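Local structure of amorpha-4,11-diene synthase (4GAX) at residues W265-Y277 with Y349-Y361. The protein is a plant sesquiterpene synthase, an engineered alpha-bisabolol synthase variant that probably cyclises farnesyl diphosphate. Numbering follows the deposited sequence.
Sequences WWKAFDVKNNAPY and YMKPIYKLFMDTY
In the all-helical terpene synthase fold, the end of helix 238-269 and the short helix 271-274 with the loop after it pack against the first half of helix 351-370, chiefly through Phe269 and Leu356. Helix residues 265-269 and 351-361 run roughly antiparallel (151°) with axes 12.2 Å apart, and large side chains bridge that distance. Leu356 lays CD2 over the centre of the Phe269 ring, a CH-pi contact 3.8 Å from CD2 to the centroid. Its other methyl, CD1, meets Trp265 CZ2 at 4.0 Å. Phe269 swings CG anti to its own N (chi1 177°), which carries the ring across to Leu356 and sets its CE1 edge 3.7 Å from Pro352 O; Phe269 CZ meets Ile353 CG1 edge-on at 4.2 Å. Replacing Phe269 by alanine is likely to strip Leu356 CD2 of its aromatic face and open a gap beside Pro352 and Ile353. No direct hydrogen bond crosses; instead one water accepts from Trp265 NE1 and donates to Thr360 OG1, while that hydroxyl donates to Leu356 O at 2.6 Å. Asn274 ND2 reaches back to Phe269 O (2.6 Å), and Asn274 CB packs on Pro352 CB. Ile353 CD1 meets the Tyr277 ring at its edge, Tyr277 OH is buried without a hydrogen-bond partner, and Tyr277 CE2 lies at the Tyr349 ring edge, 4.1 Å from Tyr349 CD1. Helix 299-322 also packs here: Lys307 makes a cation-pi contact with Trp265, Ile318 touches Tyr277, and Tyr322 meets Tyr349 edge-to-face and Tyr277 with planes about 30° apart.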
ATOM      1  N   TRP A 265     -10.786 -19.119 -10.448  1.00 23.66           N
ATOM      2  CA  TRP A 265     -11.838 -18.170 -10.809  1.00 30.12           C
ATOM      3  C   TRP A 265     -11.538 -17.474 -12.134  1.00 32.66           C
ATOM      4  O   TRP A 265     -12.397 -17.412 -13.025  1.00 25.62           O
ATOM      5  CB  TRP A 265     -11.951 -17.128  -9.702  1.00 24.29           C
ATOM      6  CG  TRP A 265     -12.930 -15.998  -9.938  1.00 26.63           C
ATOM      7  CD1 TRP A 265     -14.288 -16.021  -9.717  1.00 26.91           C
ATOM      8  CD2 TRP A 265     -12.615 -14.659 -10.363  1.00 25.60           C
ATOM      9  NE1 TRP A 265     -14.835 -14.788 -10.008  1.00 24.67           N
ATOM     10  CE2 TRP A 265     -13.832 -13.936 -10.402  1.00 27.34           C
ATOM     11  CE3 TRP A 265     -11.424 -14.009 -10.727  1.00 21.91           C
ATOM     12  CZ2 TRP A 265     -13.888 -12.589 -10.778  1.00 21.88           C
ATOM     13  CZ3 TRP A 265     -11.479 -12.677 -11.103  1.00 25.30           C
ATOM     14  CH2 TRP A 265     -12.701 -11.977 -11.123  1.00 24.02           C
ATOM     15  N   TRP A 266     -10.318 -16.953 -12.260  1.00 26.12           N
ATOM     16  CA  TRP A 266      -9.908 -16.226 -13.463  1.00 26.69           C
ATOM     17  C   TRP A 266      -9.849 -17.143 -14.677  1.00 27.28           C
ATOM     18  O   TRP A 266     -10.293 -16.782 -15.774  1.00 25.71           O
ATOM     19  CB  TRP A 266      -8.540 -15.537 -13.247  1.00 24.72           C
ATOM     20  CG  TRP A 266      -8.133 -14.671 -14.407  1.00 24.99           C
ATOM     21  CD1 TRP A 266      -7.049 -14.838 -15.226  1.00 28.17           C
ATOM     22  CD2 TRP A 266      -8.837 -13.522 -14.906  1.00 20.25           C
ATOM     23  NE1 TRP A 266      -7.022 -13.850 -16.188  1.00 28.99           N
ATOM     24  CE2 TRP A 266      -8.113 -13.035 -16.015  1.00 29.67           C
ATOM     25  CE3 TRP A 266     -10.013 -12.860 -14.524  1.00 33.70           C
ATOM     26  CZ2 TRP A 266      -8.520 -11.906 -16.739  1.00 26.80           C
ATOM     27  CZ3 TRP A 266     -10.412 -11.742 -15.235  1.00 32.83           C
ATOM     28  CH2 TRP A 266      -9.667 -11.274 -16.333  1.00 30.19           C
ATOM     29  N   LYS A 267      -9.283 -18.329 -14.486  1.00 27.90           N
ATOM     30  CA  LYS A 267      -9.174 -19.286 -15.575  1.00 28.74           C
ATOM     31  C   LYS A 267     -10.553 -19.704 -16.082  1.00 32.38           C
ATOM     32  O   LYS A 267     -10.727 -19.990 -17.266  1.00 29.72           O
ATOM     33  CB  LYS A 267      -8.387 -20.521 -15.136  1.00 26.51           C
ATOM     34  CG  LYS A 267      -8.353 -21.628 -16.201  1.00 33.60           C
ATOM     35  CD  LYS A 267      -7.657 -22.880 -15.680  1.00 44.74           C
ATOM     36  CE  LYS A 267      -7.762 -24.030 -16.682  1.00 49.38           C
ATOM     37  NZ  LYS A 267      -7.198 -23.647 -18.002  1.00 53.43           N
ATOM     38  N   ALA A 268     -11.540 -19.734 -15.190  1.00 27.02           N
ATOM     39  CA  ALA A 268     -12.891 -20.111 -15.601  1.00 26.35           C
ATOM     40  C   ALA A 268     -13.451 -19.077 -16.558  1.00 26.24           C
ATOM     41  O   ALA A 268     -14.172 -19.408 -17.502  1.00 34.88           O
ATOM     42  CB  ALA A 268     -13.792 -20.233 -14.386  1.00 31.02           C
ATOM     43  N   PHE A 269     -13.113 -17.815 -16.302  1.00 25.71           N
ATOM     44  CA  PHE A 269     -13.597 -16.716 -17.121  1.00 24.09           C
ATOM     45  C   PHE A 269     -13.097 -16.809 -18.568  1.00 32.42           C
ATOM     46  O   PHE A 269     -13.760 -16.320 -19.504  1.00 29.72           O
ATOM     47  CB  PHE A 269     -13.235 -15.367 -16.484  1.00 28.40           C
ATOM     48  CG  PHE A 269     -13.646 -14.188 -17.315  1.00 30.37           C
ATOM     49  CD1 PHE A 269     -14.982 -13.994 -17.644  1.00 25.46           C
ATOM     50  CD2 PHE A 269     -12.706 -13.275 -17.774  1.00 34.89           C
ATOM     51  CE1 PHE A 269     -15.376 -12.909 -18.434  1.00 34.11           C
ATOM     52  CE2 PHE A 269     -13.093 -12.184 -18.559  1.00 29.91           C
ATOM     53  CZ  PHE A 269     -14.431 -12.007 -18.888  1.00 32.84           C
ATOM     54  N   ASP A 270     -11.942 -17.452 -18.744  1.00 30.02           N
ATOM     55  CA  ASP A 270     -11.406 -17.737 -20.076  1.00 31.42           C
ATOM     56  C   ASP A 270     -11.240 -16.433 -20.851  1.00 30.83           C
ATOM     57  O   ASP A 270     -11.891 -16.213 -21.872  1.00 31.48           O
ATOM     58  CB  ASP A 270     -12.333 -18.696 -20.824  1.00 35.58           C
ATOM     59  CG  ASP A 270     -11.672 -19.310 -22.048  1.00 44.03           C
ATOM     60  OD1 ASP A 270     -10.422 -19.382 -22.080  1.00 47.63           O
ATOM     61  OD2 ASP A 270     -12.405 -19.720 -22.972  1.00 32.94           O
ATOM     62  N   VAL A 271     -10.356 -15.577 -20.346  1.00 34.96           N
ATOM     63  CA  VAL A 271     -10.217 -14.206 -20.827  1.00 27.58           C
ATOM     64  C   VAL A 271      -9.795 -14.091 -22.290  1.00 30.72           C
ATOM     65  O   VAL A 271     -10.260 -13.200 -23.008  1.00 36.23           O
ATOM     66  CB  VAL A 271      -9.256 -13.387 -19.913  1.00 38.15           C
ATOM     67  CG1 VAL A 271      -7.807 -13.828 -20.102  1.00 41.24           C
ATOM     68  CG2 VAL A 271      -9.408 -11.890 -20.162  1.00 38.94           C
ATOM     69  N   LYS A 272      -8.945 -15.001 -22.752  1.00 35.83           N
ATOM     70  CA  LYS A 272      -8.445 -14.899 -24.119  1.00 36.93           C
ATOM     71  C   LYS A 272      -9.575 -15.095 -25.119  1.00 40.07           C
ATOM     72  O   LYS A 272      -9.520 -14.580 -26.226  1.00 39.37           O
ATOM     73  CB  LYS A 272      -7.295 -15.873 -24.371  1.00 40.78           C
ATOM     74  CG  LYS A 272      -7.668 -17.348 -24.329  1.00 56.89           C
ATOM     75  CD  LYS A 272      -6.742 -18.119 -23.391  1.00 68.71           C
ATOM     76  CE  LYS A 272      -5.269 -17.763 -23.614  1.00 74.25           C
ATOM     77  NZ  LYS A 272      -4.770 -18.201 -24.949  1.00 75.69           N
ATOM     78  N   ASN A 273     -10.615 -15.812 -24.707  1.00 40.36           N
ATOM     79  CA  ASN A 273     -11.801 -15.973 -25.541  1.00 39.21           C
ATOM     80  C   ASN A 273     -12.916 -14.969 -25.251  1.00 42.84           C
ATOM     81  O   ASN A 273     -13.577 -14.482 -26.170  1.00 44.57           O
ATOM     82  CB  ASN A 273     -12.347 -17.395 -25.415  1.00 33.97           C
ATOM     83  CG  ASN A 273     -11.500 -18.410 -26.152  1.00 45.94           C
ATOM     84  OD1 ASN A 273     -10.948 -18.121 -27.218  1.00 43.05           O
ATOM     85  ND2 ASN A 273     -11.384 -19.606 -25.585  1.00 48.90           N
ATOM     86  N   ASN A 274     -13.114 -14.648 -23.976  1.00 33.66           N
ATOM     87  CA  ASN A 274     -14.265 -13.849 -23.571  1.00 31.52           C
ATOM     88  C   ASN A 274     -13.967 -12.356 -23.429  1.00 35.39           C
ATOM     89  O   ASN A 274     -14.884 -11.546 -23.272  1.00 35.73           O
ATOM     90  CB  ASN A 274     -14.869 -14.413 -22.282  1.00 29.11           C
ATOM     91  CG  ASN A 274     -15.498 -15.777 -22.496  1.00 33.40           C
ATOM     92  OD1 ASN A 274     -16.348 -15.947 -23.375  1.00 34.92           O
ATOM     93  ND2 ASN A 274     -15.059 -16.767 -21.716  1.00 33.79           N
ATOM     94  N   ALA A 275     -12.687 -12.000 -23.499  1.00 35.43           N
ATOM     95  CA  ALA A 275     -12.278 -10.595 -23.522  1.00 37.99           C
ATOM     96  C   ALA A 275     -10.916 -10.437 -24.194  1.00 37.51           C
ATOM     97  O   ALA A 275      -9.945 -10.050 -23.547  1.00 33.82           O
ATOM     98  CB  ALA A 275     -12.238 -10.031 -22.114  1.00 39.22           C
ATOM     99  N   PRO A 276     -10.839 -10.724 -25.501  1.00 39.17           N
ATOM    100  CA  PRO A 276      -9.523 -10.771 -26.154  1.00 44.04           C
ATOM    101  C   PRO A 276      -8.884  -9.387 -26.293  1.00 48.08           C
ATOM    102  O   PRO A 276      -7.684  -9.265 -26.571  1.00 45.59           O
ATOM    103  CB  PRO A 276      -9.840 -11.373 -27.524  1.00 43.37           C
ATOM    104  CG  PRO A 276     -11.246 -10.943 -27.788  1.00 41.64           C
ATOM    105  CD  PRO A 276     -11.944 -10.934 -26.455  1.00 39.76           C
ATOM    106  N   TYR A 277      -9.689  -8.353 -26.099  1.00 48.56           N
ATOM    107  CA  TYR A 277      -9.190  -6.989 -26.092  1.00 56.63           C
ATOM    108  C   TYR A 277      -8.367  -6.688 -24.830  1.00 49.73           C
ATOM    109  O   TYR A 277      -7.552  -5.764 -24.820  1.00 48.07           O
ATOM    110  CB  TYR A 277     -10.362  -6.008 -26.191  1.00 57.74           C
ATOM    111  CG  TYR A 277     -11.414  -6.236 -25.136  1.00 52.86           C
ATOM    112  CD1 TYR A 277     -11.287  -5.668 -23.878  1.00 60.71           C
ATOM    113  CD2 TYR A 277     -12.527  -7.029 -25.391  1.00 56.76           C
ATOM    114  CE1 TYR A 277     -12.225  -5.876 -22.909  1.00 59.55           C
ATOM    115  CE2 TYR A 277     -13.486  -7.239 -24.418  1.00 54.81           C
ATOM    116  CZ  TYR A 277     -13.322  -6.660 -23.181  1.00 64.04           C
ATOM    117  OH  TYR A 277     -14.253  -6.854 -22.196  1.00 62.55           O
ATOM    118  N   TYR A 349     -20.203  -8.419 -27.446  1.00 39.81           N
ATOM    119  CA  TYR A 349     -18.895  -8.615 -26.819  1.00 38.01           C
ATOM    120  C   TYR A 349     -18.832  -8.179 -25.353  1.00 38.99           C
ATOM    121  O   TYR A 349     -17.904  -8.560 -24.631  1.00 35.57           O
ATOM    122  CB  TYR A 349     -17.787  -7.934 -27.631  1.00 40.85           C
ATOM    123  CG  TYR A 349     -17.685  -6.437 -27.439  1.00 43.24           C
ATOM    124  CD1 TYR A 349     -16.796  -5.895 -26.524  1.00 42.74           C
ATOM    125  CD2 TYR A 349     -18.461  -5.565 -28.193  1.00 46.62           C
ATOM    126  CE1 TYR A 349     -16.693  -4.530 -26.350  1.00 41.65           C
ATOM    127  CE2 TYR A 349     -18.364  -4.197 -28.025  1.00 46.59           C
ATOM    128  CZ  TYR A 349     -17.474  -3.684 -27.105  1.00 42.12           C
ATOM    129  OH  TYR A 349     -17.363  -2.318 -26.934  1.00 38.05           O
ATOM    130  N   MET A 350     -19.805  -7.388 -24.905  1.00 37.21           N
ATOM    131  CA  MET A 350     -19.793  -6.900 -23.524  1.00 38.45           C
ATOM    132  C   MET A 350     -20.555  -7.831 -22.583  1.00 36.71           C
ATOM    133  O   MET A 350     -20.522  -7.652 -21.362  1.00 32.28           O
ATOM    134  CB  MET A 350     -20.389  -5.495 -23.446  1.00 42.45           C
ATOM    135  CG  MET A 350     -19.546  -4.409 -24.097  1.00 41.50           C
ATOM    136  SD  MET A 350     -20.534  -2.925 -24.377  1.00 37.65           S
ATOM    137  CE  MET A 350     -19.239  -1.662 -24.374  1.00 34.40           C
ATOM    138  N   LYS A 351     -21.241  -8.819 -23.150  1.00 37.53           N
ATOM    139  CA  LYS A 351     -22.029  -9.743 -22.335  1.00 33.68           C
ATOM    140  C   LYS A 351     -21.214 -10.539 -21.299  1.00 33.89           C
ATOM    141  O   LYS A 351     -21.597 -10.576 -20.121  1.00 31.22           O
ATOM    142  CB  LYS A 351     -22.889 -10.661 -23.207  1.00 35.77           C
ATOM    143  CG  LYS A 351     -23.974  -9.921 -24.005  1.00 32.22           C
ATOM    144  CD  LYS A 351     -24.937 -10.891 -24.698  1.00 30.62           C
ATOM    145  CE  LYS A 351     -26.147 -10.146 -25.260  1.00 44.53           C
ATOM    146  NZ  LYS A 351     -27.243 -11.074 -25.678  1.00 47.20           N
ATOM    147  N   PRO A 352     -20.084 -11.157 -21.712  1.00 30.27           N
ATOM    148  CA  PRO A 352     -19.367 -11.957 -20.700  1.00 25.97           C
ATOM    149  C   PRO A 352     -18.884 -11.134 -19.514  1.00 25.88           C
ATOM    150  O   PRO A 352     -18.855 -11.614 -18.383  1.00 30.73           O
ATOM    151  CB  PRO A 352     -18.150 -12.502 -21.467  1.00 27.07           C
ATOM    152  CG  PRO A 352     -18.587 -12.488 -22.925  1.00 36.21           C
ATOM    153  CD  PRO A 352     -19.465 -11.265 -23.050  1.00 33.91           C
ATOM    154  N   ILE A 353     -18.508  -9.889 -19.769  1.00 28.96           N
ATOM    155  CA  ILE A 353     -17.930  -9.059 -18.721  1.00 29.47           C
ATOM    156  C   ILE A 353     -19.049  -8.571 -17.804  1.00 24.96           C
ATOM    157  O   ILE A 353     -18.867  -8.453 -16.598  1.00 30.60           O
ATOM    158  CB  ILE A 353     -17.143  -7.859 -19.314  1.00 46.34           C
ATOM    159  CG1 ILE A 353     -16.035  -8.354 -20.258  1.00 62.00           C
ATOM    160  CG2 ILE A 353     -16.543  -7.000 -18.193  1.00 40.68           C
ATOM    161  CD1 ILE A 353     -16.495  -8.824 -21.664  1.00 83.52           C
ATOM    162  N   TYR A 354     -20.214  -8.295 -18.383  1.00 29.13           N
ATOM    163  CA  TYR A 354     -21.344  -7.872 -17.573  1.00 31.60           C
ATOM    164  C   TYR A 354     -21.745  -9.011 -16.653  1.00 24.82           C
ATOM    165  O   TYR A 354     -22.038  -8.793 -15.479  1.00 27.48           O
ATOM    166  CB  TYR A 354     -22.533  -7.433 -18.434  1.00 38.66           C
ATOM    167  CG  TYR A 354     -23.585  -6.675 -17.644  1.00 32.94           C
ATOM    168  CD1 TYR A 354     -23.385  -5.344 -17.280  1.00 30.17           C
ATOM    169  CD2 TYR A 354     -24.772  -7.288 -17.252  1.00 32.53           C
ATOM    170  CE1 TYR A 354     -24.338  -4.646 -16.556  1.00 28.32           C
ATOM    171  CE2 TYR A 354     -25.736  -6.596 -16.529  1.00 33.56           C
ATOM    172  CZ  TYR A 354     -25.515  -5.278 -16.184  1.00 36.21           C
ATOM    173  OH  TYR A 354     -26.464  -4.594 -15.458  1.00 33.67           O
ATOM    174  N   LYS A 355     -21.743 -10.224 -17.196  1.00 26.01           N
ATOM    175  CA  LYS A 355     -22.047 -11.434 -16.425  1.00 21.27           C
ATOM    176  C   LYS A 355     -21.057 -11.689 -15.291  1.00 19.74           C
ATOM    177  O   LYS A 355     -21.460 -11.971 -14.153  1.00 27.75           O
ATOM    178  CB  LYS A 355     -22.070 -12.644 -17.363  1.00 28.90           C
ATOM    179  CG  LYS A 355     -22.308 -13.985 -16.669  1.00 30.02           C
ATOM    180  CD  LYS A 355     -23.690 -14.061 -16.020  1.00 33.81           C
ATOM    181  CE  LYS A 355     -23.956 -15.470 -15.458  1.00 34.31           C
ATOM    182  NZ  LYS A 355     -24.868 -15.435 -14.278  1.00 29.16           N
ATOM    183  N   LEU A 356     -19.762 -11.611 -15.592  1.00 23.02           N
ATOM    184  CA  LEU A 356     -18.742 -11.790 -14.552  1.00 19.10           C
ATOM    185  C   LEU A 356     -18.903 -10.740 -13.469  1.00 26.71           C
ATOM    186  O   LEU A 356     -18.819 -11.044 -12.272  1.00 23.19           O
ATOM    187  CB  LEU A 356     -17.329 -11.693 -15.144  1.00 25.37           C
ATOM    188  CG  LEU A 356     -16.188 -12.034 -14.175  1.00 24.06           C
ATOM    189  CD1 LEU A 356     -16.130 -13.541 -13.936  1.00 27.82           C
ATOM    190  CD2 LEU A 356     -14.850 -11.523 -14.714  1.00 26.90           C
ATOM    191  N   PHE A 357     -19.118  -9.500 -13.898  1.00 22.37           N
ATOM    192  CA  PHE A 357     -19.314  -8.374 -12.981  1.00 22.03           C
ATOM    193  C   PHE A 357     -20.543  -8.599 -12.087  1.00 22.04           C
ATOM    194  O   PHE A 357     -20.460  -8.478 -10.869  1.00 20.74           O
ATOM    195  CB  PHE A 357     -19.478  -7.100 -13.815  1.00 22.76           C
ATOM    196  CG  PHE A 357     -19.764  -5.859 -13.017  1.00 24.10           C
ATOM    197  CD1 PHE A 357     -18.744  -4.992 -12.666  1.00 24.52           C
ATOM    198  CD2 PHE A 357     -21.064  -5.520 -12.672  1.00 21.05           C
ATOM    199  CE1 PHE A 357     -19.015  -3.828 -11.960  1.00 23.87           C
ATOM    200  CE2 PHE A 357     -21.328  -4.360 -11.957  1.00 26.18           C
ATOM    201  CZ  PHE A 357     -20.307  -3.522 -11.599  1.00 28.98           C
ATOM    202  N   MET A 358     -21.683  -8.921 -12.695  1.00 22.10           N
ATOM    203  CA  MET A 358     -22.915  -9.074 -11.936  1.00 22.56           C
ATOM    204  C   MET A 358     -22.830 -10.253 -10.966  1.00 26.22           C
ATOM    205  O   MET A 358     -23.275 -10.136  -9.827  1.00 22.57           O
ATOM    206  CB  MET A 358     -24.129  -9.215 -12.869  1.00 24.92           C
ATOM    207  CG  MET A 358     -24.612  -7.886 -13.441  1.00 33.48           C
ATOM    208  SD  MET A 358     -25.258  -6.785 -12.164  1.00 38.84           S
ATOM    209  CE  MET A 358     -24.404  -5.282 -12.527  1.00121.66           C
ATOM    210  N   ASP A 359     -22.253 -11.368 -11.418  1.00 23.95           N
ATOM    211  CA  ASP A 359     -22.065 -12.555 -10.573  1.00 24.90           C
ATOM    212  C   ASP A 359     -21.156 -12.243  -9.399  1.00 22.47           C
ATOM    213  O   ASP A 359     -21.347 -12.747  -8.289  1.00 22.27           O
ATOM    214  CB  ASP A 359     -21.421 -13.703 -11.362  1.00 20.85           C
ATOM    215  CG  ASP A 359     -22.411 -14.439 -12.264  1.00 31.34           C
ATOM    216  OD1 ASP A 359     -23.624 -14.128 -12.240  1.00 28.81           O
ATOM    217  OD2 ASP A 359     -21.967 -15.351 -12.996  1.00 33.62           O
ATOM    218  N   THR A 360     -20.127 -11.443  -9.651  1.00 22.32           N
ATOM    219  CA  THR A 360     -19.158 -11.141  -8.608  1.00 19.49           C
ATOM    220  C   THR A 360     -19.781 -10.248  -7.533  1.00 24.29           C
ATOM    221  O   THR A 360     -19.672 -10.518  -6.323  1.00 19.04           O
ATOM    222  CB  THR A 360     -17.902 -10.464  -9.211  1.00 27.29           C
ATOM    223  OG1 THR A 360     -17.282 -11.350 -10.163  1.00 25.87           O
ATOM    224  CG2 THR A 360     -16.912 -10.120  -8.130  1.00 29.04           C
ATOM    225  N   TYR A 361     -20.452  -9.182  -7.959  1.00 20.33           N
ATOM    226  CA  TYR A 361     -21.093  -8.301  -6.985  1.00 22.26           C
ATOM    227  C   TYR A 361     -22.308  -8.930  -6.316  1.00 23.04           C
ATOM    228  O   TYR A 361     -22.557  -8.684  -5.138  1.00 27.17           O
ATOM    229  CB  TYR A 361     -21.445  -6.941  -7.608  1.00 26.93           C
ATOM    230  CG  TYR A 361     -20.270  -6.020  -7.573  1.00 25.94           C
ATOM    231  CD1 TYR A 361     -19.946  -5.335  -6.403  1.00 23.37           C
ATOM    232  CD2 TYR A 361     -19.445  -5.872  -8.678  1.00 20.04           C
ATOM    233  CE1 TYR A 361     -18.849  -4.506  -6.347  1.00 27.47           C
ATOM    234  CE2 TYR A 361     -18.334  -5.031  -8.628  1.00 26.18           C
ATOM    235  CZ  TYR A 361     -18.043  -4.356  -7.470  1.00 26.93           C
ATOM    236  OH  TYR A 361     -16.944  -3.519  -7.411  1.00 22.97           O
TER
HETATM  237  O   HOH W   1     -17.515 -14.039  -9.613  1.00 27.21           O